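Local structure of 373aa long hypothetical citrate synthase (1VGP) at residues A[60-63]-A[64-67]; A[114-117]-A[118-121]. The protein is a hypothetical member of the citrate synthase family, a largely helical protein found here as a dimer of identical subunits. All blocks are in the same frame, centred on the assembly; numbering follows the deposited sequence.

Contact 1. Residues A[60-63]-A[64-67]; sequences ELNW and FQEK
Lys-67 folds over the indole of Trp-63, one helical turn back. Its CG lies on one ring face, 3.8 Å above the plane and offset toward the rim. Bends at chi2, chi3 and chi4 keep the chain close to the indole. NZ comes near the indole nitrogen, but its exact place is doubtful. Two residues earlier, the amide of Gln-65 lies against Leu-61, with NE2 3.5 Å from Leu-61 CG. Gln-65 CG sits between the backbone N and the carbonyl carbon (chi1 51°), and the extended chain beyond it carries the amide back to the leucine. Phe-64 turns its ring edge to the indole, with Trp-63 CZ3 near its plane and 4.1 Å from Phe-64 CD1. Leu-61 CD1 approaches the same phenyl ring more loosely.

Behind these side chains runs the alpha-helical backbone. Gln-65 N gives a nearly straight bond to Leu-61 O (2.8 Å). Phe-64 N bonds to Glu-60 O, and Lys-67 N to Trp-63 O. The carboxylate of Glu-60 points off to a salt bridge with Lys-54.

This is a surface stretch of helix 58-70. Leu-61 packs on Ile-370 of the second subunit. Phe-64 meets Tyr-48 edge-to-face on helix 43-52, while Trp-63, Phe-64 and Lys-67 rest on helix 113-135.

Contact 2. Residues A[114-117]-A[118-121]; sequences DIKG and IKLI
Ile-118 N donates to Asp-114 O at 2.8 Å, and the same carbonyl oxygen lies against the isoleucine side chain. Ile-118 CG1 is beside its own backbone N (chi1 -48°), which places CG1 and CD1 next to Asp-114 O. One turn on, Ile-121 repeats the pattern. Its N bonds to Gly-117 O at 3.0 Å, and its CD1 comes within 3.4 Å of that oxygen. Between these two, Lys-119 N gives a straight bond to Ile-115 O (3.2 Å, 170°). Leu-120 N reaches Lys-116 O, whose position is less certain.

These i to i+4 bonds are those of a regular alpha-helix, here a mostly buried part of helix 113-135 in the helical citrate synthase fold. Gly-117 is buried. Ile-118 packs on Leu-68 of helix 58-70, and Leu-120 on Ile-203 of helix 199-210. Ile-121 packs on Val-336, Val-337 and Val-340 of helix 327-346.

The polar ends of Asp-114 and Lys-119 find partners outside the eight residues. Asp-114 OD2 is hydrogen-bonded to Tyr-52 OH and has a long, weak ion pair with Arg-112. Lys-119 NZ is hydrogen-bonded to Tyr-200 OH on helix 199-210, although Lys-123 brings a like charge close.

How the contacts relate
From the N terminus the chain first passes through contact 1 on helix 58-70. It then runs through helices 76-84 and 91-105 before reaching contact 2 on helix 113-135. Each contact lies within one helix, so neither closes a loop. They follow in series and neither nest nor cross. Their centres are 12 Å apart, and they meet directly. Trp-63 CZ2 packs on Ile-115 CD1 at 3.6 Å, and Lys-67 CB lies 3.7 Å from Ile-118 CG2. Phe-64 also packs on Ile-118. Helix 58-70 thus lies against helix 113-135, which also touches helices 199-210 and 327-346.

Contact 1. Residues A[60-63]-A[64-67]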
# COMPACT_ATOMS: atom_id res chain seq x y z
N GLU A 60 20.34 -2.52 26.73
CA GLU A 60 19.27 -2.28 25.78
C GLU A 60 19.67 -2.74 24.37
O GLU A 60 18.94 -3.48 23.72
CB GLU A 60 18.88 -0.81 25.77
CG GLU A 60 18.35 -0.32 27.10
CD GLU A 60 18.14 1.18 27.14
OE1 GLU A 60 19.01 1.92 26.61
OE2 GLU A 60 17.11 1.62 27.70
N LEU A 61 20.84 -2.30 23.91
CA LEU A 61 21.32 -2.72 22.60
C LEU A 61 21.50 -4.23 22.51
O LEU A 61 21.28 -4.84 21.46
CB LEU A 61 22.65 -2.03 22.26
CG LEU A 61 23.26 -2.44 20.92
CD1 LEU A 61 22.36 -1.97 19.79
CD2 LEU A 61 24.64 -1.83 20.77
N ASN A 62 21.92 -4.83 23.62
CA ASN A 62 22.20 -6.26 23.64
C ASN A 62 20.88 -7.00 23.46
O ASN A 62 20.81 -7.99 22.72
CB ASN A 62 22.85 -6.65 24.96
CG ASN A 62 24.10 -7.46 24.76
OD1 ASN A 62 24.97 -7.10 23.95
ND2 ASN A 62 24.22 -8.57 25.49
N TRP A 63 19.84 -6.51 24.12
CA TRP A 63 18.50 -7.02 23.91
C TRP A 63 18.08 -6.81 22.47
O TRP A 63 17.42 -7.66 21.87
CB TRP A 63 17.51 -6.31 24.84
CG TRP A 63 16.08 -6.57 24.47
CD1 TRP A 63 15.34 -7.67 24.79
CD2 TRP A 63 15.24 -5.74 23.68
NE1 TRP A 63 14.09 -7.58 24.26
CE2 TRP A 63 13.99 -6.39 23.56
CE3 TRP A 63 15.40 -4.50 23.05
CZ2 TRP A 63 12.92 -5.86 22.85
CZ3 TRP A 63 14.34 -3.96 22.34
CH2 TRP A 63 13.11 -4.64 22.25
N PHE A 64 18.45 -5.66 21.92
CA PHE A 64 17.91 -5.23 20.64
C PHE A 64 18.47 -6.04 19.49
O PHE A 64 17.73 -6.53 18.65
CB PHE A 64 18.21 -3.74 20.40
CG PHE A 64 17.69 -3.24 19.08
CD1 PHE A 64 16.34 -3.03 18.89
CD2 PHE A 64 18.57 -3.02 18.02
CE1 PHE A 64 15.85 -2.60 17.66
CE2 PHE A 64 18.09 -2.59 16.78
CZ PHE A 64 16.73 -2.38 16.60
N GLN A 65 19.79 -6.19 19.45
CA GLN A 65 20.39 -7.00 18.40
C GLN A 65 20.21 -8.48 18.67
O GLN A 65 20.54 -9.31 17.83
CB GLN A 65 21.88 -6.66 18.25
CG GLN A 65 22.67 -6.69 19.53
CD GLN A 65 23.95 -5.87 19.44
OE1 GLN A 65 24.89 -6.10 20.19
NE2 GLN A 65 23.97 -4.91 18.51
N GLU A 66 19.67 -8.82 19.83
CA GLU A 66 19.31 -10.20 20.09
C GLU A 66 18.04 -10.54 19.31
O GLU A 66 17.97 -11.56 18.63
CB GLU A 66 19.09 -10.39 21.60
CG GLU A 66 18.06 -11.44 22.00
CD GLU A 66 18.40 -12.14 23.31
OE1 GLU A 66 18.94 -11.47 24.22
OE2 GLU A 66 18.12 -13.36 23.42
N LYS A 67 17.04 -9.67 19.41
CA LYS A 67 15.81 -9.84 18.66
C LYS A 67 16.11 -9.88 17.16
O LYS A 67 15.44 -10.58 16.39
CB LYS A 67 14.84 -8.68 18.96
CG LYS A 67 14.12 -8.77 20.31
CD LYS A 67 13.27 -10.03 20.43
CE LYS A 67 12.02 -9.79 21.26
NZ LYS A 67 12.34 -9.22 22.59

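Contact 2. Residues A[114-117]-A[118-121]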
# COMPACT_ATOMS: atom_id res chain seq x y z
N ASP A 114 6.46 -2.58 17.85
CA ASP A 114 7.91 -2.44 17.66
C ASP A 114 8.63 -3.79 17.57
O ASP A 114 9.56 -3.95 16.77
CB ASP A 114 8.53 -1.60 18.78
CG ASP A 114 8.39 -2.24 20.14
OD1 ASP A 114 7.26 -2.63 20.47
OD2 ASP A 114 9.40 -2.34 20.87
N ILE A 115 8.20 -4.75 18.37
CA ILE A 115 8.71 -6.11 18.28
C ILE A 115 8.41 -6.73 16.93
O ILE A 115 9.29 -7.29 16.28
CB ILE A 115 8.11 -7.02 19.37
CG1 ILE A 115 8.41 -6.44 20.75
CG2 ILE A 115 8.67 -8.42 19.24
CD1 ILE A 115 9.87 -6.31 21.05
N LYS A 116 7.14 -6.65 16.52
CA LYS A 116 6.73 -7.00 15.17
C LYS A 116 7.63 -6.27 14.16
O LYS A 116 8.07 -6.86 13.17
CB LYS A 116 5.27 -6.58 14.98
CG LYS A 116 4.56 -7.13 13.75
CD LYS A 116 4.31 -8.64 13.85
CE LYS A 116 3.29 -9.00 14.92
NZ LYS A 116 2.20 -7.99 15.00
N GLY A 117 7.93 -5.01 14.42
CA GLY A 117 8.83 -4.26 13.56
C GLY A 117 10.24 -4.83 13.46
O GLY A 117 10.76 -4.97 12.35
N ILE A 118 10.87 -5.15 14.59
CA ILE A 118 12.20 -5.74 14.60
C ILE A 118 12.27 -6.92 13.65
O ILE A 118 13.12 -6.99 12.76
CB ILE A 118 12.61 -6.27 15.98
CG1 ILE A 118 12.33 -5.23 17.07
CG2 ILE A 118 14.07 -6.68 15.95
CD1 ILE A 118 13.06 -3.95 16.90
N LYS A 119 11.36 -7.87 13.85
CA LYS A 119 11.40 -9.13 13.11
C LYS A 119 11.25 -8.90 11.61
O LYS A 119 11.99 -9.48 10.80
CB LYS A 119 10.31 -10.08 13.64
CG LYS A 119 8.87 -9.59 13.44
CD LYS A 119 7.98 -10.64 12.76
CE LYS A 119 8.36 -10.84 11.28
NZ LYS A 119 7.58 -11.93 10.60
N LEU A 120 10.31 -8.04 11.22
CA LEU A 120 10.17 -7.66 9.82
C LEU A 120 11.48 -7.12 9.26
O LEU A 120 11.94 -7.56 8.20
CB LEU A 120 9.09 -6.59 9.68
CG LEU A 120 7.96 -6.88 8.69
CD1 LEU A 120 7.20 -5.59 8.42
CD2 LEU A 120 8.52 -7.47 7.40
N ILE A 121 12.08 -6.17 9.99
CA ILE A 121 13.29 -5.48 9.56
C ILE A 121 14.41 -6.49 9.32
O ILE A 121 15.18 -6.39 8.36
CB ILE A 121 13.73 -4.45 10.63
CG1 ILE A 121 12.71 -3.32 10.71
CG2 ILE A 121 15.11 -3.91 10.32
CD1 ILE A 121 12.88 -2.41 11.88